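Long-range contacts in condensin complex subunit 3 (Schizosaccharomyces pombe, PDB 5OQR), which serves as a HEAT-repeat regulatory subunit of condensin, the complex required to convert interphase chromatin into condensed, mitotic-like chromosomes: residues 55-59 against 102-106; 139-143 against 178-182; 173-177 against 199-204; 195-199 against 233-237. The contacts are given in a common frame with arbitrary orientation. Residues are numbered along the deposited sequence.

Contact 1: residues 55-59 against 102-106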
loop_
_atom_site.group_PDB
_atom_site.type_symbol
_atom_site.label_atom_id
_atom_site.label_comp_id
_atom_site.label_asym_id
_atom_site.label_seq_id
_atom_site.Cartn_x
_atom_site.Cartn_y
_atom_site.Cartn_z
ATOM N N ASP A 55 25.117 7.632 28.729
ATOM C CA ASP A 55 23.701 7.891 28.955
ATOM C C ASP A 55 23.353 7.769 30.434
ATOM O O ASP A 55 22.595 8.586 30.967
ATOM C CB ASP A 55 22.856 6.937 28.112
ATOM C CG ASP A 55 23.112 7.095 26.624
ATOM O OD1 ASP A 55 22.516 8.007 26.011
ATOM O OD2 ASP A 55 23.908 6.312 26.067
ATOM N N ARG A 56 23.903 6.763 31.119
ATOM C CA ARG A 56 23.685 6.646 32.558
ATOM C C ARG A 56 24.159 7.900 33.278
ATOM O O ARG A 56 23.406 8.518 34.041
ATOM C CB ARG A 56 24.406 5.417 33.111
ATOM C CG ARG A 56 23.873 4.090 32.613
ATOM C CD ARG A 56 24.180 2.985 33.609
ATOM N NE ARG A 56 24.129 1.662 32.998
ATOM C CZ ARG A 56 25.107 1.137 32.264
ATOM N NH1 ARG A 56 26.219 1.825 32.038
ATOM N NH2 ARG A 56 24.970 -0.076 31.749
ATOM N N VAL A 57 25.416 8.288 33.051
ATOM C CA VAL A 57 25.944 9.511 33.651
ATOM C C VAL A 57 25.029 10.682 33.326
ATOM O O VAL A 57 24.647 11.463 34.205
ATOM C CB VAL A 57 27.381 9.770 33.163
ATOM C CG1 VAL A 57 27.919 11.070 33.746
ATOM C CG2 VAL A 57 28.288 8.606 33.541
ATOM N N LEU A 58 24.664 10.818 32.051
ATOM C CA LEU A 58 23.788 11.911 31.652
ATOM C C LEU A 58 22.407 11.770 32.277
ATOM O O LEU A 58 21.765 12.779 32.589
ATOM C CB LEU A 58 23.695 11.966 30.126
ATOM C CG LEU A 58 22.997 13.165 29.477
ATOM C CD1 LEU A 58 23.233 14.463 30.240
ATOM C CD2 LEU A 58 23.466 13.302 28.036
ATOM N N ARG A 59 21.936 10.537 32.472
ATOM C CA ARG A 59 20.691 10.333 33.203
ATOM C C ARG A 59 20.826 10.795 34.647
ATOM O O ARG A 59 19.908 11.413 35.198
ATOM C CB ARG A 59 20.285 8.859 33.152
ATOM C CG ARG A 59 19.725 8.408 31.814
ATOM C CD ARG A 59 18.320 8.931 31.587
ATOM N NE ARG A 59 17.767 8.451 30.324
ATOM C CZ ARG A 59 17.305 7.221 30.128
ATOM N NH1 ARG A 59 17.331 6.330 31.112
ATOM N NH2 ARG A 59 16.821 6.875 28.943
ATOM N N GLN A 102 22.767 16.064 22.331
ATOM C CA GLN A 102 22.182 15.133 23.289
ATOM C C GLN A 102 22.013 15.789 24.652
ATOM O O GLN A 102 20.940 15.719 25.263
ATOM C CB GLN A 102 23.055 13.883 23.397
ATOM C CG GLN A 102 22.510 12.811 24.326
ATOM C CD GLN A 102 23.468 11.651 24.494
ATOM O OE1 GLN A 102 24.685 11.828 24.467
ATOM N NE2 GLN A 102 22.924 10.453 24.666
ATOM N N ILE A 103 23.068 16.439 25.145
ATOM C CA ILE A 103 23.012 17.055 26.467
ATOM C C ILE A 103 22.018 18.209 26.473
ATOM O O ILE A 103 21.133 18.282 27.332
ATOM C CB ILE A 103 24.415 17.518 26.903
ATOM C CG1 ILE A 103 25.374 16.325 26.967
ATOM C CG2 ILE A 103 24.351 18.195 28.267
ATOM C CD1 ILE A 103 26.832 16.716 27.064
ATOM N N ILE A 104 22.147 19.127 25.514
ATOM C CA ILE A 104 21.275 20.299 25.488
ATOM C C ILE A 104 19.815 19.876 25.457
ATOM O O ILE A 104 18.971 20.459 26.148
ATOM C CB ILE A 104 21.632 21.202 24.294
ATOM C CG1 ILE A 104 23.011 21.829 24.512
ATOM C CG2 ILE A 104 20.575 22.296 24.102
ATOM C CD1 ILE A 104 23.538 22.572 23.318
ATOM N N ALA A 105 19.490 18.857 24.658
ATOM C CA ALA A 105 18.104 18.411 24.553
ATOM C C ALA A 105 17.549 18.019 25.915
ATOM O O ALA A 105 16.429 18.397 26.276
ATOM C CB ALA A 105 18.003 17.238 23.579
ATOM N N ARG A 106 18.322 17.261 26.690
ATOM C CA ARG A 106 17.824 16.753 27.962
ATOM C C ARG A 106 17.850 17.821 29.048
ATOM O O ARG A 106 16.929 17.895 29.868
ATOM C CB ARG A 106 18.646 15.542 28.400
ATOM C CG ARG A 106 18.651 14.394 27.406
ATOM C CD ARG A 106 19.133 13.113 28.065
ATOM N NE ARG A 106 19.311 12.022 27.111
ATOM C CZ ARG A 106 19.717 10.800 27.441
ATOM N NH1 ARG A 106 19.852 9.869 26.507
ATOM N NH2 ARG A 106 19.989 10.504 28.705
#
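Q102 opens segment 102-106 with an extended side chain (chi1 and chi2 both t) that reaches across to helix 55-59. Its NE2 lies 2.8 Å from D55 OD1, while its OE1 accepts a hydrogen bond from R99, one turn earlier on its own helix. The aliphatic part of Q102 meets L58, with Q102 CG 3.9 Å from L58 CD2. I103 is level with L58, their CA atoms 7.3 Å apart, and supplies the apolar contact: L58 CD2 to I103 CG1, 3.7 Å. R106 stretches back over the gap. Its NH1 makes a salt bridge to D55 OD1 at 3.3 Å, with only weak hydrogen-bond geometry, and one face of its guanidinium lies against L58 CD2. R106 NH2 comes within 3.4 Å of R59 NE, a meeting of like charges probably eased by the D55 carboxylate on R106. Long side chains bridge the segment axes, 11.4 Å apart at closest approach and inclined at 30°. This is stacking of successive HEAT repeats, 1 against 2, through helices running the same general way. Helix 78-86 packs on I103 and I104, helix 135-145 continues the row beyond A105, and condensin subunit 2 touches R56 and V57 of helix 52-69.

Contact 2: residues 139-143 against 178-182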
loop_
_atom_site.group_PDB
_atom_site.type_symbol
_atom_site.label_atom_id
_atom_site.label_comp_id
_atom_site.label_asym_id
_atom_site.label_seq_id
_atom_site.Cartn_x
_atom_site.Cartn_y
_atom_site.Cartn_z
ATOM N N LEU A 139 19.095 13.632 14.675
ATOM C CA LEU A 139 18.173 13.012 15.619
ATOM C C LEU A 139 18.115 13.805 16.919
ATOM O O LEU A 139 17.048 14.266 17.336
ATOM C CB LEU A 139 18.601 11.566 15.882
ATOM C CG LEU A 139 17.536 10.595 16.402
ATOM C CD1 LEU A 139 18.112 9.190 16.463
ATOM C CD2 LEU A 139 16.992 11.003 17.764
ATOM N N GLU A 140 19.262 13.974 17.576
ATOM C CA GLU A 140 19.291 14.687 18.846
ATOM C C GLU A 140 19.037 16.179 18.680
ATOM O O GLU A 140 18.635 16.837 19.644
ATOM C CB GLU A 140 20.638 14.464 19.535
ATOM C CG GLU A 140 20.941 13.011 19.840
ATOM C CD GLU A 140 19.988 12.418 20.857
ATOM O OE1 GLU A 140 19.240 13.188 21.493
ATOM O OE2 GLU A 140 19.986 11.179 21.018
ATOM N N ALA A 141 19.258 16.726 17.483
ATOM C CA ALA A 141 19.085 18.160 17.286
ATOM C C ALA A 141 17.612 18.545 17.293
ATOM O O ALA A 141 17.228 19.537 17.922
ATOM C CB ALA A 141 19.747 18.593 15.979
ATOM N N VAL A 142 16.770 17.776 16.600
ATOM C CA VAL A 142 15.345 18.093 16.568
ATOM C C VAL A 142 14.749 17.965 17.963
ATOM O O VAL A 142 13.875 18.747 18.356
ATOM C CB VAL A 142 14.611 17.199 15.549
ATOM C CG1 VAL A 142 15.260 17.315 14.173
ATOM C CG2 VAL A 142 14.584 15.747 16.005
ATOM N N VAL A 143 15.218 16.983 18.737
ATOM C CA VAL A 143 14.758 16.844 20.115
ATOM C C VAL A 143 15.125 18.088 20.911
ATOM O O VAL A 143 14.302 18.642 21.650
ATOM C CB VAL A 143 15.346 15.572 20.755
ATOM C CG1 VAL A 143 14.796 15.380 22.163
ATOM C CG2 VAL A 143 15.041 14.349 19.902
ATOM N N SER A 178 11.852 10.867 15.370
ATOM C CA SER A 178 12.095 11.855 16.416
ATOM C C SER A 178 11.302 13.127 16.154
ATOM O O SER A 178 10.700 13.693 17.074
ATOM C CB SER A 178 13.588 12.161 16.511
ATOM O OG SER A 178 13.863 13.003 17.615
ATOM N N VAL A 179 11.292 13.595 14.904
ATOM C CA VAL A 179 10.471 14.749 14.552
ATOM C C VAL A 179 9.000 14.411 14.741
ATOM O O VAL A 179 8.209 15.230 15.226
ATOM C CB VAL A 179 10.756 15.198 13.105
ATOM C CG1 VAL A 179 10.101 16.536 12.836
ATOM C CG2 VAL A 179 12.253 15.283 12.830
ATOM N N LEU A 180 8.615 13.193 14.362
ATOM C CA LEU A 180 7.226 12.771 14.466
ATOM C C LEU A 180 6.755 12.732 15.913
ATOM O O LEU A 180 5.558 12.893 16.180
ATOM C CB LEU A 180 7.070 11.397 13.812
ATOM C CG LEU A 180 5.705 10.710 13.829
ATOM C CD1 LEU A 180 4.600 11.646 13.373
ATOM C CD2 LEU A 180 5.767 9.474 12.947
ATOM N N LEU A 181 7.672 12.533 16.857
ATOM C CA LEU A 181 7.311 12.342 18.255
ATOM C C LEU A 181 7.344 13.624 19.078
ATOM O O LEU A 181 6.874 13.611 20.222
ATOM C CB LEU A 181 8.246 11.313 18.898
ATOM C CG LEU A 181 7.781 9.858 18.846
ATOM C CD1 LEU A 181 8.919 8.926 19.215
ATOM C CD2 LEU A 181 6.598 9.646 19.777
ATOM N N ASN A 182 7.878 14.720 18.541
ATOM C CA ASN A 182 8.019 15.952 19.305
ATOM C C ASN A 182 7.437 17.178 18.621
ATOM O O ASN A 182 7.415 18.247 19.238
ATOM C CB ASN A 182 9.500 16.220 19.614
ATOM C CG ASN A 182 10.169 15.050 20.304
ATOM O OD1 ASN A 182 10.234 14.992 21.532
ATOM N ND2 ASN A 182 10.668 14.106 19.515
#
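Helices 139-143 and 178-182 run nearly parallel, 14° apart in direction, with axes 9.2 Å from each other at closest approach. L139 lies level with S178 and V142 with V179, both pairs having CA atoms 6.2 Å apart. The small S178 side chain points into this narrow gap. Its OG gives a weak hydrogen bond to the backbone L139 O at 3.4 Å and sits tightly among methyl groups, 3.3 Å from V142 CG2 and 2.9 Å from V143 CG2. These are equivalent helices of HEAT repeats 3 and 4, laid side by side as the repeats stack into a solenoid. On the side of helix 158-169, V142 CG1 meets V179 CG2 at 3.9 Å, and both valines also pack on that helix, V142 on L166 and V179 on L163 and L167. The N182 side chain turns back to S178: its ND2 donates a very short 2.5 Å hydrogen bond to S178 O, and the same ND2 lies 4.4 Å from V143 CG2.

Contact 3: residues 173-177 against 199-204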
loop_
_atom_site.group_PDB
_atom_site.type_symbol
_atom_site.label_atom_id
_atom_site.label_comp_id
_atom_site.label_asym_id
_atom_site.label_seq_id
_atom_site.Cartn_x
_atom_site.Cartn_y
_atom_site.Cartn_z
ATOM N N SER A 173 15.106 7.073 8.951
ATOM C CA SER A 173 13.835 6.792 9.607
ATOM C C SER A 173 13.855 7.229 11.066
ATOM O O SER A 173 12.882 7.814 11.557
ATOM C CB SER A 173 13.509 5.303 9.498
ATOM O OG SER A 173 14.563 4.509 10.009
ATOM N N GLU A 174 14.952 6.955 11.777
ATOM C CA GLU A 174 15.035 7.341 13.181
ATOM C C GLU A 174 14.879 8.846 13.347
ATOM O O GLU A 174 14.278 9.310 14.322
ATOM C CB GLU A 174 16.362 6.876 13.777
ATOM C CG GLU A 174 16.500 5.368 13.879
ATOM C CD GLU A 174 17.800 4.949 14.535
ATOM O OE1 GLU A 174 18.656 5.825 14.776
ATOM O OE2 GLU A 174 17.965 3.743 14.811
ATOM N N VAL A 175 15.417 9.625 12.410
ATOM C CA VAL A 175 15.277 11.074 12.486
ATOM C C VAL A 175 13.816 11.465 12.311
ATOM O O VAL A 175 13.249 12.193 13.134
ATOM C CB VAL A 175 16.173 11.763 11.442
ATOM C CG1 VAL A 175 16.115 13.277 11.607
ATOM C CG2 VAL A 175 17.610 11.276 11.563
ATOM N N ARG A 176 13.184 10.982 11.239
ATOM C CA ARG A 176 11.770 11.265 11.016
ATOM C C ARG A 176 10.945 10.937 12.254
ATOM O O ARG A 176 10.082 11.720 12.666
ATOM C CB ARG A 176 11.262 10.474 9.811
ATOM C CG ARG A 176 11.826 10.938 8.483
ATOM C CD ARG A 176 11.023 10.390 7.313
ATOM N NE ARG A 176 11.024 8.931 7.266
ATOM C CZ ARG A 176 12.042 8.194 6.833
ATOM N NH1 ARG A 176 11.950 6.872 6.823
ATOM N NH2 ARG A 176 13.160 8.776 6.425
ATOM N N ARG A 177 11.200 9.778 12.864
ATOM C CA ARG A 177 10.435 9.386 14.044
ATOM C C ARG A 177 10.625 10.381 15.180
ATOM O O ARG A 177 9.669 10.713 15.891
ATOM C CB ARG A 177 10.836 7.980 14.491
ATOM C CG ARG A 177 10.134 7.537 15.762
ATOM C CD ARG A 177 10.072 6.026 15.903
ATOM N NE ARG A 177 11.342 5.445 16.335
ATOM C CZ ARG A 177 12.203 4.800 15.553
ATOM N NH1 ARG A 177 11.957 4.628 14.260
ATOM N NH2 ARG A 177 13.324 4.313 16.070
ATOM N N ASP A 199 4.639 5.763 5.988
ATOM C CA ASP A 199 6.093 5.767 5.998
ATOM C C ASP A 199 6.623 4.389 5.620
ATOM O O ASP A 199 5.960 3.368 5.818
ATOM C CB ASP A 199 6.612 6.169 7.378
ATOM C CG ASP A 199 8.094 6.484 7.377
ATOM O OD1 ASP A 199 8.447 7.679 7.296
ATOM O OD2 ASP A 199 8.906 5.538 7.455
ATOM N N VAL A 200 7.838 4.363 5.067
ATOM C CA VAL A 200 8.411 3.097 4.623
ATOM C C VAL A 200 8.765 2.230 5.821
ATOM O O VAL A 200 8.770 0.997 5.726
ATOM C CB VAL A 200 9.649 3.319 3.733
ATOM C CG1 VAL A 200 10.002 2.038 2.998
ATOM C CG2 VAL A 200 9.428 4.446 2.755
ATOM N N ASP A 201 9.070 2.850 6.957
ATOM C CA ASP A 201 9.464 2.126 8.156
ATOM C C ASP A 201 8.231 1.808 8.992
ATOM O O ASP A 201 7.418 2.694 9.276
ATOM C CB ASP A 201 10.465 2.944 8.970
ATOM C CG ASP A 201 10.892 2.242 10.241
ATOM O OD1 ASP A 201 10.235 2.455 11.278
ATOM O OD2 ASP A 201 11.878 1.478 10.203
ATOM N N ALA A 202 8.098 0.539 9.383
ATOM C CA ALA A 202 6.927 0.117 10.143
ATOM C C ALA A 202 6.837 0.847 11.477
ATOM O O ALA A 202 5.747 1.245 11.901
ATOM C CB ALA A 202 6.966 -1.394 10.363
ATOM N N ALA A 203 7.972 1.030 12.156
ATOM C CA ALA A 203 7.947 1.684 13.460
ATOM C C ALA A 203 7.412 3.104 13.352
ATOM O O ALA A 203 6.675 3.566 14.230
ATOM C CB ALA A 203 9.344 1.679 14.083
ATOM N N ASN A 204 7.767 3.815 12.280
ATOM C CA ASN A 204 7.249 5.165 12.094
ATOM C C ASN A 204 5.743 5.147 11.875
ATOM O O ASN A 204 5.018 5.978 12.435
ATOM C CB ASN A 204 7.951 5.843 10.919
ATOM C CG ASN A 204 9.442 5.974 11.132
ATOM O OD1 ASN A 204 10.087 5.068 11.660
ATOM N ND2 ASN A 204 9.999 7.109 10.732
#
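R176 and D199 form a two-pronged salt bridge, with R176 NE donating to D199 OD1 at 2.9 Å and R176 NH1 more weakly to D199 OD2 at 3.4 Å. Each has a further partner: R176 also bonds the backbone O of D170, and D199 is held by R196. N204 works in both directions, its ND2 donating to S173 O at 3.1 Å and its OD1 accepting from R177 NH1 at 3.2 Å. Since S173 O also receives R177 N at 2.9 Å, the asparagine joins an existing helical bond. S173 CB touches D201 CB at 3.9 Å, and A203 CB lies 3.9 Å from R177 NH1. The turn into the next helix is built from two aspartates. D199 OD2 accepts from D201 N (2.7 Å), an Asx turn, and D201 is the N-cap of helix 202-212, its OD1 receiving N204 N at 3.0 Å. The first turn of helix 173-182, in HEAT repeat 4, thus packs on an Asx turn and N-cap at the start of helix 202-212.

Contact 4: residues 195-199 against 233-237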
loop_
_atom_site.group_PDB
_atom_site.type_symbol
_atom_site.label_atom_id
_atom_site.label_comp_id
_atom_site.label_asym_id
_atom_site.label_seq_id
_atom_site.Cartn_x
_atom_site.Cartn_y
_atom_site.Cartn_z
ATOM N N GLU A 195 0.544 11.610 6.775
ATOM C CA GLU A 195 1.310 11.034 5.678
ATOM C C GLU A 195 2.274 9.970 6.181
ATOM O O GLU A 195 2.542 8.991 5.475
ATOM C CB GLU A 195 2.068 12.132 4.934
ATOM C CG GLU A 195 2.801 11.643 3.697
ATOM C CD GLU A 195 3.572 12.744 3.000
ATOM O OE1 GLU A 195 4.244 13.534 3.698
ATOM O OE2 GLU A 195 3.503 12.825 1.755
ATOM N N ARG A 196 2.798 10.134 7.398
ATOM C CA ARG A 196 3.722 9.150 7.944
ATOM C C ARG A 196 3.047 7.809 8.186
ATOM O O ARG A 196 3.738 6.791 8.293
ATOM C CB ARG A 196 4.337 9.654 9.251
ATOM C CG ARG A 196 4.881 11.074 9.213
ATOM C CD ARG A 196 5.488 11.468 7.871
ATOM N NE ARG A 196 6.419 10.475 7.345
ATOM C CZ ARG A 196 6.919 10.504 6.114
ATOM N NH1 ARG A 196 6.577 11.475 5.279
ATOM N NH2 ARG A 196 7.759 9.561 5.716
ATOM N N ALA A 197 1.716 7.784 8.276
ATOM C CA ALA A 197 1.005 6.516 8.348
ATOM C C ALA A 197 1.315 5.616 7.161
ATOM O O ALA A 197 0.979 4.429 7.203
ATOM C CB ALA A 197 -0.501 6.764 8.436
ATOM N N ARG A 198 1.938 6.151 6.108
ATOM C CA ARG A 198 2.443 5.350 4.999
ATOM C C ARG A 198 3.962 5.427 4.894
ATOM O O ARG A 198 4.520 5.183 3.820
ATOM C CB ARG A 198 1.797 5.789 3.684
ATOM C CG ARG A 198 0.299 5.536 3.610
ATOM C CD ARG A 198 -0.029 4.050 3.654
ATOM N NE ARG A 198 0.445 3.343 2.468
ATOM C CZ ARG A 198 0.409 2.022 2.321
ATOM N NH1 ARG A 198 0.858 1.467 1.204
ATOM N NH2 ARG A 198 -0.070 1.253 3.290
ATOM N N ASP A 199 4.639 5.763 5.988
ATOM C CA ASP A 199 6.093 5.767 5.998
ATOM C C ASP A 199 6.623 4.389 5.620
ATOM O O ASP A 199 5.960 3.368 5.818
ATOM C CB ASP A 199 6.612 6.169 7.378
ATOM C CG ASP A 199 8.094 6.484 7.377
ATOM O OD1 ASP A 199 8.447 7.679 7.296
ATOM O OD2 ASP A 199 8.906 5.538 7.455
ATOM N N TRP A 233 -5.866 2.985 6.069
ATOM C CA TRP A 233 -4.443 2.661 6.054
ATOM C C TRP A 233 -4.071 1.765 7.229
ATOM O O TRP A 233 -3.401 0.741 7.055
ATOM C CB TRP A 233 -3.618 3.947 6.081
ATOM C CG TRP A 233 -3.562 4.671 4.772
ATOM C CD1 TRP A 233 -3.682 4.128 3.527
ATOM C CD2 TRP A 233 -3.369 6.076 4.579
ATOM N NE1 TRP A 233 -3.574 5.106 2.572
ATOM C CE2 TRP A 233 -3.382 6.312 3.191
ATOM C CE3 TRP A 233 -3.187 7.158 5.445
ATOM C CZ2 TRP A 233 -3.220 7.585 2.649
ATOM C CZ3 TRP A 233 -3.026 8.420 4.905
ATOM C CH2 TRP A 233 -3.044 8.623 3.521
ATOM N N GLY A 234 -4.504 2.133 8.435
ATOM C CA GLY A 234 -4.081 1.399 9.616
ATOM C C GLY A 234 -4.562 -0.039 9.622
ATOM O O GLY A 234 -3.780 -0.968 9.827
ATOM N N LEU A 235 -5.861 -0.241 9.401
ATOM C CA LEU A 235 -6.444 -1.571 9.528
ATOM C C LEU A 235 -6.083 -2.495 8.373
ATOM O O LEU A 235 -6.292 -3.706 8.489
ATOM C CB LEU A 235 -7.962 -1.457 9.642
ATOM C CG LEU A 235 -8.466 -0.494 10.719
ATOM C CD1 LEU A 235 -9.980 -0.521 10.762
ATOM C CD2 LEU A 235 -7.883 -0.833 12.083
ATOM N N ASN A 236 -5.553 -1.961 7.275
ATOM C CA ASN A 236 -5.107 -2.767 6.146
ATOM C C ASN A 236 -3.590 -2.852 6.060
ATOM O O ASN A 236 -3.064 -3.381 5.078
ATOM C CB ASN A 236 -5.669 -2.200 4.840
ATOM C CG ASN A 236 -7.132 -2.531 4.643
ATOM O OD1 ASN A 236 -7.537 -3.687 4.753
ATOM N ND2 ASN A 236 -7.935 -1.516 4.356
ATOM N N ASP A 237 -2.877 -2.355 7.066
ATOM C CA ASP A 237 -1.429 -2.261 6.975
ATOM C C ASP A 237 -0.797 -3.644 6.865
ATOM O O ASP A 237 -1.304 -4.633 7.398
ATOM C CB ASP A 237 -0.865 -1.527 8.188
ATOM C CG ASP A 237 0.581 -1.120 7.997
ATOM O OD1 ASP A 237 1.476 -1.921 8.337
ATOM O OD2 ASP A 237 0.822 -0.001 7.497
HETATM O O HOH W 1 -0.352 2.093 8.184
#
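The W233 side chain (chi1 m, chi2 -27°) extends from helix 224-235 toward the loop 195-199. R198 folds to meet it: chi1, chi2 and chi3 are all m, so the chain lays its CD over the indole. R198 CD stands 3.7 Å from the centroid of the five-membered ring and 11° off its normal, a CH-pi contact. A197, level with W233, adds its methyl, with A197 CB 4.0 Å from W233 CE3. D237, with chi1 t, sends its carboxylate back toward the loop. Its OD2 is joined to A197 O through water 1, which donates to both, at 2.5 Å from D237 OD2 and 2.9 Å from A197 O. R198 NH2 is 4.5 Å from D237 OD2, beyond a salt bridge. D237 OD1 accepts from D239 N and pairs with R205. R196 curls back (chi1 and chi3 m, chi2 off-rotamer at -34°) so that its NH2 makes a salt bridge to D199 OD1 at 2.6 Å and its NH1 one to E195 OE1 at 3.5 Å. W233 NE1 is hydrogen-bonded to an aromatic side chain of condensin subunit 2, R198 NH1 weakly to its backbone, and E195 makes a salt bridge to a basic side chain there. With no direct hydrogen bond between the segments, the junction relies on apolar packing and a water bridge, and several of its polar groups are engaged with condensin subunit 2, the kleisin.

In the fold
From the N terminus, contact 1 closes first, joining HEAT repeats 1 and 2 across the 42 residues between its segments. Contact 2 follows in series, linking repeats 3 and 4; the two touch where A105 packs on V143, so the row runs on from helix 94-108 to helix 135-145. Contact 3 then crosses contact 2: both use helix 173-182, its first turn for contact 3 and later residues for contact 2. Contact 4 crosses contact 3 in turn, sharing D199, and carries the row to helix 224-235 of repeat 5. Contacts 1 and 4, with centres 33 Å apart, do not touch, and the chain between them advances as one solenoid.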